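Local atomic coordinates of putative protein-disulfide isomerase (Pseudomonas syringae pv. tomato, PDB entry 3GN3), a protein that has no established function but, as a member of the DsbA family, probably takes part in thiol-disulfide exchange. Residues V20-T25 against F34-L39; L54-W59 against V65-I70; K84-A89 against L125-A130; T88-H93 against A117-Y122. All coordinates share one frame; numbering follows the deposited sequence.

Contact 1: residues V20-T25 against F34-L39; sequences VFLEPT and FKLDDL
Glu23 OE2 is gripped twice by Thr25, whose OG1 donates over 2.7 Å while its backbone N donates to the same OE2 over 3.0 Å. The amide arrives on the anti side of the carboxylate; the hydroxyl comes from above the opposite face, 36° out of the plane. The other oxygen, OE1, is hydrogen-bonded to Ser63 OG and Gln57 N, and together these bonds should limit rotation of the buried carboxylate. This hydrogen-bonded turn lies where strand 16-22 ends and the chain runs on into helix 27-33, the strand-to-helix turn that carries the redox site in thioredoxin folds; strand 16-22, the helices after it and parallel strand 48-54 make up the beta-alpha-beta crossover of that fold. Within the crossover, Leu36 of helix 36-43 covers the strand with methyl groups alone. Leu36 CD2 meets Val20 CG2 at 4.0 Å, the two side chains running alongside one another and pointing opposite ways, and Leu36 CD1 lies 4.2 Å from Leu22 CD1. Val20 offers this branch because CG2 sits beside the backbone N, with CG1 anti to it (chi1 -167°). Ile52 of strand 48-54 touches both Leu22 and Leu36.

Contact 2: residues L54-W59 against V65-I70; sequences LQSQPW and VIVRCI
Leu54 drives a single methyl, CD1, against two side chains of helix 63-73. CD1 touches Val67 CG1 at 3.9 Å and, at a wide angle to that, Ile70 CG2, also at 3.9 Å. The two approaches differ. Leu54 and Val67 lie alongside and pass in opposite directions, so that Leu54 CB also comes within 4.1 Å of Val67 CG1, whereas Leu54 and Ile70 cross obliquely and touch only through their methyls. Val67 works as a fork. Its chi1 of 169° puts CG1 anti to the backbone N and turns that branch to Leu54, leaving the other branch, beside the N, for Ser56: Val67 CG2 lies 4.0 Å from Ser56 CB. Both CB and OG of Ser56 lie against Val67 CG2, and OG is hydrogen-bonded to Ser63 OG near the helix start. Here the chain leaves strand 48-54 of the thioredoxin-like sheet and runs back along helix 63-73, the first of the helices inserted between the two halves of that fold in DsbA relatives. Met87 of helix 79-92 packs on both Leu54 and Ile70, and the loop also meets a second subunit, where Gln57 OE1 is hydrogen-bonded to Arg148 of that neighbouring chain. No hydrogen bond joins 54-59 to 65-70. Shape fit and exclusion of water probably hold the strand end and the following loop to the helix, and the single hydroxyl at this face is satisfied by another serine.

Contact 3: residues K84-A89 against L125-A130; sequences KAVMTA and LALAEA
Val86 and Leu127 make the tight, buried half of this contact. They reach toward each other tip to tip, Val86 CG2 meeting Leu127 CD1 at 3.8 Å. The same CG2 is shared with a second leucine, lying 4.0 Å from Leu125 CD1, but that side chain comes across the valine at an angle rather than end on. With chi1 at 170° Val86 sends CG1 anti to the backbone N and keeps CG2 beside it, and this second branch is the one that serves both leucines. Residues 125-127 belong to the short linker between helices 112-123 and 128-132 of the largely helical insert that DsbA-family proteins add to the thioredoxin fold, and the contact lays this linker against helix 79-92. Ile119 and Ala73 close round Val86 and Leu127 from neighbouring helices. Glu120 OE1 accepts hydrogen bonds from Leu127 N and Ala128 N, so the carboxylate fixes the linker just where the next helix starts. Toward solvent the packing thins: the partly exposed Leu125 touches Ala85 CB at 4.2 Å, again through CD1, and Leu76 also touches Leu125. One turn along, Thr88 OG1 folds back on its own helix and donates to Lys84 O over 2.8 Å from above the carbonyl plane, while Thr88 N bonds to the same oxygen.

Contact 4: residues T88-H93 against A117-Y122; sequences TAVASH and ARIERY
Tyr122 gives the largest share of buried surface and spends it on two partners, His93 with its ring and Ala89 with its CB. The rings of Tyr122 and His93 stack face to face, with centroids 3.7 Å apart and planes only 3° from parallel. They lie almost squarely over one another: Tyr122 CZ sits above the middle of the imidazole, and His93 CE1 above the middle of the phenol. A hydrogen bond should also limit rotation of the imidazole. His93 ND1 donates to Ala89 O over 3.2 Å at an N-H...O angle of 159°, the oxygen lying 2° from the ring plane and the donor in the carbonyl plane, which places the proton on ND1. His93 N also bonds to Ala89 O, here at the end of helix 79-92, where His93 is the first residue to leave helical geometry. Nearer the backbones Ala89 CB presses on Tyr122 CB at 3.6 Å, and Ala89 CA and Tyr122 CA come to 5.5 Å, a closeness the small alanine side chain permits. Helices 79-92 and 112-123 both belong to the helical insert of the DsbA-like fold. Deeper inside it, Val90 CG2 rests against Ile119 CD1 at 3.9 Å, with Ile66 of helix 63-73 touching both residues. Beyond the stack, Tyr122 OH is hydrogen-bonded to Glu96.

In the fold
Contacts 1 and 2 lie deepest, their centres about 7 and 8 Å from the centre of the chain, and both border the sheet: one joins two elements of the crossover, the other ties the end of strand 48-54 to the helical insert. They meet directly, since Leu22 O lies 2.8 Å from Gln55 N, probably hydrogen-bonded. Contacts 3 and 4, at about 12 and 13 Å, use successive turns of helix 79-92, overlapping at Thr88 and Ala89, though Ala89 touches only in contact 4. Aliphatic packing joins the segments in the first three; contact 4 adds an aromatic stack near the surface. Ile70 on Val86 and Ile66 on Val90 let helix 63-73 link strand end and outer helices, alongside Met87.

Contact 1: residues V20-T25 against F34-L39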
loop_
_atom_site.group_PDB
_atom_site.type_symbol
_atom_site.label_atom_id
_atom_site.label_comp_id
_atom_site.label_asym_id
_atom_site.label_seq_id
_atom_site.Cartn_x
_atom_site.Cartn_y
_atom_site.Cartn_z
ATOM N N VAL A 20 -4.549 16.537 -0.811
ATOM C CA VAL A 20 -3.155 16.863 -1.062
ATOM C C VAL A 20 -2.327 16.586 0.183
ATOM O O VAL A 20 -2.637 17.105 1.273
ATOM C CB VAL A 20 -2.965 18.356 -1.436
ATOM C CG1 VAL A 20 -1.575 18.574 -1.991
ATOM C CG2 VAL A 20 -4.006 18.803 -2.446
ATOM N N PHE A 21 -1.273 15.787 0.007
ATOM C CA PHE A 21 -0.388 15.387 1.089
ATOM C C PHE A 21 0.779 16.328 1.099
ATOM O O PHE A 21 1.502 16.443 0.113
ATOM C CB PHE A 21 0.075 13.925 0.915
ATOM C CG PHE A 21 -1.006 12.918 1.178
ATOM C CD1 PHE A 21 -1.130 12.329 2.442
ATOM C CD2 PHE A 21 -1.939 12.590 0.183
ATOM C CE1 PHE A 21 -2.158 11.398 2.714
ATOM C CE2 PHE A 21 -2.976 11.662 0.434
ATOM C CZ PHE A 21 -3.080 11.062 1.706
ATOM N N LEU A 22 0.967 17.009 2.218
ATOM C CA LEU A 22 1.971 18.055 2.290
ATOM C C LEU A 22 2.923 17.843 3.462
ATOM O O LEU A 22 2.495 17.514 4.572
ATOM C CB LEU A 22 1.310 19.440 2.376
ATOM C CG LEU A 22 0.369 19.918 1.254
ATOM C CD1 LEU A 22 -0.473 21.127 1.737
ATOM C CD2 LEU A 22 1.130 20.258 -0.051
ATOM N N GLU A 23 4.212 17.997 3.192
ATOM C CA GLU A 23 5.210 18.132 4.243
ATOM C C GLU A 23 5.421 19.641 4.431
ATOM O O GLU A 23 5.858 20.325 3.496
ATOM C CB GLU A 23 6.518 17.392 3.866
ATOM C CG GLU A 23 7.815 17.896 4.526
ATOM C CD GLU A 23 7.805 17.837 6.059
ATOM O OE1 GLU A 23 7.569 16.738 6.631
ATOM O OE2 GLU A 23 8.050 18.903 6.685
ATOM N N PRO A 24 5.108 20.167 5.628
ATOM C CA PRO A 24 5.096 21.633 5.868
ATOM C C PRO A 24 6.401 22.374 5.568
ATOM O O PRO A 24 6.362 23.586 5.305
ATOM C CB PRO A 24 4.768 21.758 7.364
ATOM C CG PRO A 24 4.245 20.389 7.770
ATOM C CD PRO A 24 4.893 19.398 6.866
ATOM N N THR A 25 7.532 21.674 5.601
ATOM C CA THR A 25 8.822 22.315 5.315
ATOM C C THR A 25 9.448 21.854 4.000
ATOM O O THR A 25 10.659 22.006 3.796
ATOM C CB THR A 25 9.863 22.108 6.458
ATOM O OG1 THR A 25 10.115 20.706 6.644
ATOM C CG2 THR A 25 9.378 22.708 7.751
ATOM N N PHE A 34 0.670 27.194 -1.427
ATOM C CA PHE A 34 0.314 28.518 -1.923
ATOM C C PHE A 34 -0.553 28.556 -3.203
ATOM O O PHE A 34 -0.897 29.636 -3.664
ATOM C CB PHE A 34 1.563 29.400 -2.085
ATOM C CG PHE A 34 2.152 29.871 -0.774
ATOM C CD1 PHE A 34 1.378 30.595 0.143
ATOM C CD2 PHE A 34 3.480 29.609 -0.459
ATOM C CE1 PHE A 34 1.918 31.034 1.367
ATOM C CE2 PHE A 34 4.028 30.047 0.763
ATOM C CZ PHE A 34 3.239 30.763 1.672
ATOM N N LYS A 35 -0.939 27.404 -3.755
ATOM C CA LYS A 35 -1.839 27.387 -4.906
ATOM C C LYS A 35 -3.234 26.911 -4.534
ATOM O O LYS A 35 -4.143 26.911 -5.374
ATOM C CB LYS A 35 -1.279 26.519 -6.035
ATOM C CG LYS A 35 -0.053 27.102 -6.740
ATOM C CD LYS A 35 0.252 26.341 -8.038
ATOM C CE LYS A 35 1.671 26.601 -8.490
ATOM N NZ LYS A 35 2.061 25.755 -9.647
ATOM N N LEU A 36 -3.436 26.510 -3.285
ATOM C CA LEU A 36 -4.720 25.924 -2.924
ATOM C C LEU A 36 -5.870 26.936 -2.877
ATOM O O LEU A 36 -7.020 26.580 -3.160
ATOM C CB LEU A 36 -4.623 25.078 -1.650
ATOM C CG LEU A 36 -3.712 23.842 -1.735
ATOM C CD1 LEU A 36 -3.508 23.251 -0.339
ATOM C CD2 LEU A 36 -4.237 22.778 -2.722
ATOM N N ASP A 37 -5.561 28.196 -2.546
ATOM C CA ASP A 37 -6.571 29.272 -2.602
ATOM C C ASP A 37 -7.090 29.462 -4.027
ATOM O O ASP A 37 -8.299 29.401 -4.239
ATOM C CB ASP A 37 -6.052 30.598 -2.038
ATOM C CG ASP A 37 -6.054 30.639 -0.507
ATOM O OD1 ASP A 37 -5.379 31.530 0.068
ATOM O OD2 ASP A 37 -6.716 29.795 0.138
ATOM N N ASP A 38 -6.179 29.646 -4.991
ATOM C CA ASP A 38 -6.561 29.721 -6.410
ATOM C C ASP A 38 -7.343 28.510 -6.807
ATOM O O ASP A 38 -8.367 28.631 -7.476
ATOM C CB ASP A 38 -5.372 29.731 -7.366
ATOM C CG ASP A 38 -4.342 30.727 -7.009
ATOM O OD1 ASP A 38 -4.534 31.444 -5.990
ATOM O OD2 ASP A 38 -3.327 30.771 -7.758
ATOM N N LEU A 39 -6.842 27.336 -6.430
ATOM C CA LEU A 39 -7.495 26.117 -6.838
ATOM C C LEU A 39 -8.988 26.125 -6.473
ATOM O O LEU A 39 -9.843 25.870 -7.320
ATOM C CB LEU A 39 -6.781 24.869 -6.294
ATOM C CG LEU A 39 -7.686 23.727 -6.754
ATOM C CD1 LEU A 39 -7.331 23.276 -8.181
ATOM C CD2 LEU A 39 -7.742 22.602 -5.795
#

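Contact 2: residues L54-W59 against V65-I70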
loop_
_atom_site.group_PDB
_atom_site.type_symbol
_atom_site.label_atom_id
_atom_site.label_comp_id
_atom_site.label_asym_id
_atom_site.label_seq_id
_atom_site.Cartn_x
_atom_site.Cartn_y
_atom_site.Cartn_z
ATOM N N LEU A 54 -1.220 15.671 6.320
ATOM C CA LEU A 54 0.148 16.006 6.659
ATOM C C LEU A 54 1.070 14.805 6.446
ATOM O O LEU A 54 0.894 13.741 7.050
ATOM C CB LEU A 54 0.202 16.562 8.090
ATOM C CG LEU A 54 -0.685 17.808 8.257
ATOM C CD1 LEU A 54 -0.819 18.173 9.710
ATOM C CD2 LEU A 54 -0.189 19.002 7.429
ATOM N N GLN A 55 2.022 14.971 5.540
ATOM C CA GLN A 55 2.969 13.922 5.190
ATOM C C GLN A 55 4.280 14.271 5.848
ATOM O O GLN A 55 5.094 15.009 5.269
ATOM C CB GLN A 55 3.144 13.867 3.662
ATOM C CG GLN A 55 4.295 12.971 3.142
ATOM C CD GLN A 55 3.946 11.495 3.171
ATOM O OE1 GLN A 55 2.952 11.092 3.781
ATOM N NE2 GLN A 55 4.750 10.680 2.499
ATOM N N SER A 56 4.483 13.780 7.066
ATOM C CA SER A 56 5.713 14.057 7.802
ATOM C C SER A 56 6.910 13.273 7.215
ATOM O O SER A 56 6.888 12.056 7.192
ATOM C CB SER A 56 5.485 13.710 9.266
ATOM O OG SER A 56 6.587 14.078 10.058
ATOM N N GLN A 57 7.939 13.958 6.724
ATOM C CA GLN A 57 9.092 13.271 6.119
ATOM C C GLN A 57 10.260 13.172 7.109
ATOM O O GLN A 57 10.746 14.208 7.586
ATOM C CB GLN A 57 9.560 13.990 4.839
ATOM C CG GLN A 57 8.461 14.301 3.806
ATOM C CD GLN A 57 8.040 13.098 2.979
ATOM O OE1 GLN A 57 7.896 11.989 3.494
ATOM N NE2 GLN A 57 7.835 13.315 1.690
ATOM N N PRO A 58 10.725 11.936 7.419
ATOM C CA PRO A 58 11.752 11.733 8.460
ATOM C C PRO A 58 13.088 12.390 8.140
ATOM O O PRO A 58 13.869 12.680 9.068
ATOM C CB PRO A 58 11.906 10.212 8.532
ATOM C CG PRO A 58 10.642 9.672 7.999
ATOM C CD PRO A 58 10.213 10.646 6.912
ATOM N N TRP A 59 13.352 12.645 6.859
ATOM C CA TRP A 59 14.559 13.409 6.510
ATOM C C TRP A 59 14.389 14.932 6.685
ATOM O O TRP A 59 15.356 15.684 6.569
ATOM C CB TRP A 59 15.108 13.034 5.128
ATOM C CG TRP A 59 14.164 13.328 3.990
ATOM C CD1 TRP A 59 14.172 14.429 3.185
ATOM C CD2 TRP A 59 13.084 12.500 3.532
ATOM N NE1 TRP A 59 13.164 14.341 2.250
ATOM C CE2 TRP A 59 12.479 13.169 2.438
ATOM C CE3 TRP A 59 12.568 11.260 3.937
ATOM C CZ2 TRP A 59 11.367 12.650 1.750
ATOM C CZ3 TRP A 59 11.451 10.731 3.231
ATOM C CH2 TRP A 59 10.874 11.433 2.155
ATOM N N VAL A 65 7.790 17.894 15.227
ATOM C CA VAL A 65 7.477 19.042 16.067
ATOM C C VAL A 65 6.489 19.920 15.302
ATOM O O VAL A 65 5.401 20.241 15.801
ATOM C CB VAL A 65 8.732 19.878 16.389
ATOM C CG1 VAL A 65 8.356 21.126 17.176
ATOM C CG2 VAL A 65 9.755 19.061 17.124
ATOM N N ILE A 66 6.864 20.275 14.072
ATOM C CA ILE A 66 6.071 21.174 13.236
ATOM C C ILE A 66 4.687 20.621 12.912
ATOM O O ILE A 66 3.694 21.337 13.020
ATOM C CB ILE A 66 6.847 21.598 11.967
ATOM C CG1 ILE A 66 8.082 22.411 12.376
ATOM C CG2 ILE A 66 5.932 22.393 11.009
ATOM C CD1 ILE A 66 9.157 22.525 11.301
ATOM N N VAL A 67 4.604 19.349 12.554
ATOM C CA VAL A 67 3.296 18.728 12.283
ATOM C C VAL A 67 2.403 18.777 13.529
ATOM O O VAL A 67 1.205 19.093 13.427
ATOM C CB VAL A 67 3.415 17.259 11.719
ATOM C CG1 VAL A 67 2.063 16.545 11.713
ATOM C CG2 VAL A 67 4.015 17.257 10.322
ATOM N N ARG A 68 2.983 18.463 14.695
ATOM C CA ARG A 68 2.246 18.547 15.959
ATOM C C ARG A 68 1.706 19.982 16.203
ATOM O O ARG A 68 0.536 20.151 16.568
ATOM C CB ARG A 68 3.100 18.039 17.140
ATOM C CG ARG A 68 2.292 17.702 18.402
ATOM C CD ARG A 68 3.170 17.160 19.543
ATOM N NE ARG A 68 2.453 17.111 20.819
ATOM C CZ ARG A 68 1.637 16.131 21.205
ATOM N NH1 ARG A 68 1.429 15.080 20.429
ATOM N NH2 ARG A 68 1.008 16.203 22.378
ATOM N N CYS A 69 2.539 21.000 15.966
ATOM C CA CYS A 69 2.091 22.390 16.032
ATOM C C CYS A 69 0.893 22.684 15.156
ATOM O O CYS A 69 -0.034 23.412 15.581
ATOM C CB CYS A 69 3.193 23.326 15.604
ATOM S SG CYS A 69 4.517 23.377 16.805
ATOM N N ILE A 70 0.914 22.148 13.930
ATOM C CA ILE A 70 -0.169 22.408 12.998
ATOM C C ILE A 70 -1.448 21.819 13.561
ATOM O O ILE A 70 -2.492 22.469 13.591
ATOM C CB ILE A 70 0.128 21.865 11.576
ATOM C CG1 ILE A 70 1.271 22.655 10.953
ATOM C CG2 ILE A 70 -1.128 21.915 10.697
ATOM C CD1 ILE A 70 2.065 21.856 9.947
#

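Contact 3: residues K84-A89 against L125-A130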
loop_
_atom_site.group_PDB
_atom_site.type_symbol
_atom_site.label_atom_id
_atom_site.label_comp_id
_atom_site.label_asym_id
_atom_site.label_seq_id
_atom_site.Cartn_x
_atom_site.Cartn_y
_atom_site.Cartn_z
ATOM N N LYS A 84 -4.016 26.653 9.290
ATOM C CA LYS A 84 -3.585 27.265 8.040
ATOM C C LYS A 84 -2.599 28.418 8.304
ATOM O O LYS A 84 -1.556 28.517 7.643
ATOM C CB LYS A 84 -4.792 27.706 7.220
ATOM C CG LYS A 84 -4.443 28.251 5.849
ATOM C CD LYS A 84 -5.575 29.146 5.318
ATOM C CE LYS A 84 -5.130 29.928 4.068
ATOM N NZ LYS A 84 -5.933 31.172 3.923
ATOM N N ALA A 85 -2.906 29.253 9.294
ATOM C CA ALA A 85 -1.968 30.278 9.758
ATOM C C ALA A 85 -0.580 29.690 10.078
ATOM O O ALA A 85 0.456 30.212 9.606
ATOM C CB ALA A 85 -2.537 31.011 10.952
ATOM N N VAL A 86 -0.551 28.592 10.848
ATOM C CA VAL A 86 0.725 27.925 11.183
ATOM C C VAL A 86 1.461 27.389 9.941
ATOM O O VAL A 86 2.680 27.614 9.802
ATOM C CB VAL A 86 0.592 26.804 12.285
ATOM C CG1 VAL A 86 1.910 25.997 12.402
ATOM C CG2 VAL A 86 0.194 27.409 13.647
ATOM N N MET A 87 0.733 26.698 9.051
ATOM C CA MET A 87 1.324 26.221 7.766
ATOM C C MET A 87 1.892 27.394 6.955
ATOM O O MET A 87 3.027 27.327 6.483
ATOM C CB MET A 87 0.344 25.383 6.932
ATOM C CG MET A 87 0.005 24.040 7.572
ATOM S SD MET A 87 -0.782 22.886 6.452
ATOM C CE MET A 87 -2.447 22.931 6.937
ATOM N N THR A 88 1.122 28.485 6.858
ATOM C CA THR A 88 1.574 29.696 6.166
ATOM C C THR A 88 2.846 30.275 6.782
ATOM O O THR A 88 3.771 30.654 6.057
ATOM C CB THR A 88 0.492 30.801 6.143
ATOM O OG1 THR A 88 -0.728 30.280 5.593
ATOM C CG2 THR A 88 0.978 32.019 5.335
ATOM N N ALA A 89 2.901 30.348 8.114
ATOM C CA ALA A 89 4.094 30.901 8.776
ATOM C C ALA A 89 5.333 30.037 8.516
ATOM O O ALA A 89 6.430 30.569 8.247
ATOM C CB ALA A 89 3.849 31.102 10.272
ATOM N N LEU A 125 0.210 33.052 17.045
ATOM C CA LEU A 125 -0.683 32.179 17.825
ATOM C C LEU A 125 0.052 31.588 19.027
ATOM O O LEU A 125 1.272 31.394 18.992
ATOM C CB LEU A 125 -1.242 31.046 16.970
ATOM C CG LEU A 125 -2.316 31.306 15.927
ATOM C CD1 LEU A 125 -2.452 30.079 15.007
ATOM C CD2 LEU A 125 -3.641 31.638 16.575
ATOM N N ALA A 126 -0.697 31.315 20.089
ATOM C CA ALA A 126 -0.141 30.703 21.285
ATOM C C ALA A 126 -0.378 29.198 21.153
ATOM O O ALA A 126 -1.521 28.745 21.070
ATOM C CB ALA A 126 -0.819 31.263 22.520
ATOM N N LEU A 127 0.703 28.426 21.113
ATOM C CA LEU A 127 0.602 27.008 20.753
ATOM C C LEU A 127 1.059 26.037 21.836
ATOM O O LEU A 127 0.488 24.942 21.959
ATOM C CB LEU A 127 1.367 26.731 19.457
ATOM C CG LEU A 127 0.849 27.450 18.219
ATOM C CD1 LEU A 127 1.878 27.375 17.109
ATOM C CD2 LEU A 127 -0.510 26.908 17.772
ATOM N N ALA A 128 2.081 26.446 22.599
ATOM C CA ALA A 128 2.707 25.616 23.635
ATOM C C ALA A 128 1.696 24.830 24.445
ATOM O O ALA A 128 1.782 23.602 24.525
ATOM C CB ALA A 128 3.610 26.443 24.557
ATOM N N GLU A 129 0.725 25.507 25.035
ATOM C CA GLU A 129 -0.221 24.784 25.863
ATOM C C GLU A 129 -0.913 23.693 25.065
ATOM O O GLU A 129 -0.877 22.534 25.468
ATOM C CB GLU A 129 -1.243 25.700 26.521
ATOM C CG GLU A 129 -2.092 24.934 27.517
ATOM C CD GLU A 129 -3.152 25.789 28.186
ATOM O OE1 GLU A 129 -2.882 26.995 28.451
ATOM O OE2 GLU A 129 -4.252 25.242 28.462
ATOM N N ALA A 130 -1.508 24.068 23.929
ATOM C CA ALA A 130 -2.219 23.134 23.058
ATOM C C ALA A 130 -1.325 21.989 22.574
ATOM O O ALA A 130 -1.776 20.849 22.460
ATOM C CB ALA A 130 -2.839 23.872 21.883
#

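Contact 4: residues T88-H93 against A117-Y122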
loop_
_atom_site.group_PDB
_atom_site.type_symbol
_atom_site.label_atom_id
_atom_site.label_comp_id
_atom_site.label_asym_id
_atom_site.label_seq_id
_atom_site.Cartn_x
_atom_site.Cartn_y
_atom_site.Cartn_z
ATOM N N THR A 88 1.122 28.485 6.858
ATOM C CA THR A 88 1.574 29.696 6.166
ATOM C C THR A 88 2.846 30.275 6.782
ATOM O O THR A 88 3.771 30.654 6.057
ATOM C CB THR A 88 0.492 30.801 6.143
ATOM O OG1 THR A 88 -0.728 30.280 5.593
ATOM C CG2 THR A 88 0.978 32.019 5.335
ATOM N N ALA A 89 2.901 30.348 8.114
ATOM C CA ALA A 89 4.094 30.901 8.776
ATOM C C ALA A 89 5.333 30.037 8.516
ATOM O O ALA A 89 6.430 30.569 8.247
ATOM C CB ALA A 89 3.849 31.102 10.272
ATOM N N VAL A 90 5.158 28.712 8.573
ATOM C CA VAL A 90 6.263 27.780 8.277
ATOM C C VAL A 90 6.658 27.898 6.797
ATOM O O VAL A 90 7.831 28.110 6.468
ATOM C CB VAL A 90 5.917 26.304 8.683
ATOM C CG1 VAL A 90 6.982 25.331 8.195
ATOM C CG2 VAL A 90 5.758 26.187 10.197
ATOM N N ALA A 91 5.660 27.802 5.921
ATOM C CA ALA A 91 5.859 27.934 4.473
ATOM C C ALA A 91 6.639 29.198 4.072
ATOM O O ALA A 91 7.617 29.101 3.325
ATOM C CB ALA A 91 4.531 27.859 3.752
ATOM N N SER A 92 6.226 30.362 4.588
ATOM C CA SER A 92 6.908 31.647 4.324
ATOM C C SER A 92 8.348 31.712 4.790
ATOM O O SER A 92 9.155 32.414 4.197
ATOM C CB SER A 92 6.178 32.784 5.004
ATOM O OG SER A 92 4.826 32.786 4.622
ATOM N N HIS A 93 8.657 31.015 5.877
ATOM C CA HIS A 93 10.017 30.976 6.411
ATOM C C HIS A 93 10.543 29.536 6.374
ATOM O O HIS A 93 11.158 29.063 7.334
ATOM C CB HIS A 93 10.022 31.503 7.845
ATOM C CG HIS A 93 9.515 32.905 7.980
ATOM N ND1 HIS A 93 8.184 33.197 8.199
ATOM C CD2 HIS A 93 10.163 34.097 7.933
ATOM C CE1 HIS A 93 8.038 34.507 8.293
ATOM N NE2 HIS A 93 9.223 35.075 8.137
ATOM N N ALA A 117 8.267 28.329 19.749
ATOM C CA ALA A 117 8.321 29.781 19.949
ATOM C C ALA A 117 8.366 30.534 18.601
ATOM O O ALA A 117 7.629 31.502 18.396
ATOM C CB ALA A 117 9.524 30.143 20.826
ATOM N N ARG A 118 9.219 30.041 17.696
ATOM C CA ARG A 118 9.389 30.553 16.334
ATOM C C ARG A 118 8.081 30.562 15.514
ATOM O O ARG A 118 7.734 31.567 14.875
ATOM C CB ARG A 118 10.452 29.722 15.620
ATOM C CG ARG A 118 10.980 30.337 14.344
ATOM C CD ARG A 118 12.398 30.750 14.521
ATOM N NE ARG A 118 13.348 29.835 13.895
ATOM C CZ ARG A 118 14.125 28.974 14.542
ATOM N NH1 ARG A 118 14.064 28.864 15.856
ATOM N NH2 ARG A 118 14.964 28.211 13.871
ATOM N N ILE A 119 7.354 29.451 15.539
ATOM C CA ILE A 119 6.053 29.375 14.881
ATOM C C ILE A 119 5.039 30.299 15.561
ATOM O O ILE A 119 4.193 30.917 14.898
ATOM C CB ILE A 119 5.526 27.923 14.861
ATOM C CG1 ILE A 119 6.471 27.028 14.044
ATOM C CG2 ILE A 119 4.077 27.875 14.373
ATOM C CD1 ILE A 119 6.083 25.567 14.048
ATOM N N GLU A 120 5.117 30.397 16.885
ATOM C CA GLU A 120 4.262 31.319 17.627
ATOM C C GLU A 120 4.476 32.765 17.193
ATOM O O GLU A 120 3.505 33.453 16.876
ATOM C CB GLU A 120 4.466 31.162 19.124
ATOM C CG GLU A 120 3.705 29.987 19.701
ATOM C CD GLU A 120 4.087 29.713 21.125
ATOM O OE1 GLU A 120 3.267 29.099 21.851
ATOM O OE2 GLU A 120 5.208 30.122 21.507
ATOM N N ARG A 121 5.737 33.192 17.141
ATOM C CA ARG A 121 6.115 34.522 16.654
ATOM C C ARG A 121 5.457 34.841 15.317
ATOM O O ARG A 121 4.667 35.796 15.193
ATOM C CB ARG A 121 7.621 34.589 16.428
ATOM C CG ARG A 121 8.299 35.730 17.110
ATOM C CD ARG A 121 9.024 35.197 18.325
ATOM N NE ARG A 121 10.197 34.425 17.901
ATOM C CZ ARG A 121 10.921 33.627 18.683
ATOM N NH1 ARG A 121 10.605 33.466 19.968
ATOM N NH2 ARG A 121 11.963 32.989 18.169
ATOM N N TYR A 122 5.780 33.995 14.335
ATOM C CA TYR A 122 5.450 34.183 12.938
ATOM C C TYR A 122 3.973 34.050 12.628
ATOM O O TYR A 122 3.472 34.697 11.707
ATOM C CB TYR A 122 6.217 33.160 12.125
ATOM C CG TYR A 122 7.687 33.446 11.961
ATOM C CD1 TYR A 122 8.181 34.751 12.019
ATOM C CD2 TYR A 122 8.582 32.410 11.697
ATOM C CE1 TYR A 122 9.512 35.005 11.825
ATOM C CE2 TYR A 122 9.913 32.656 11.505
ATOM C CZ TYR A 122 10.368 33.952 11.573
ATOM O OH TYR A 122 11.696 34.185 11.402
#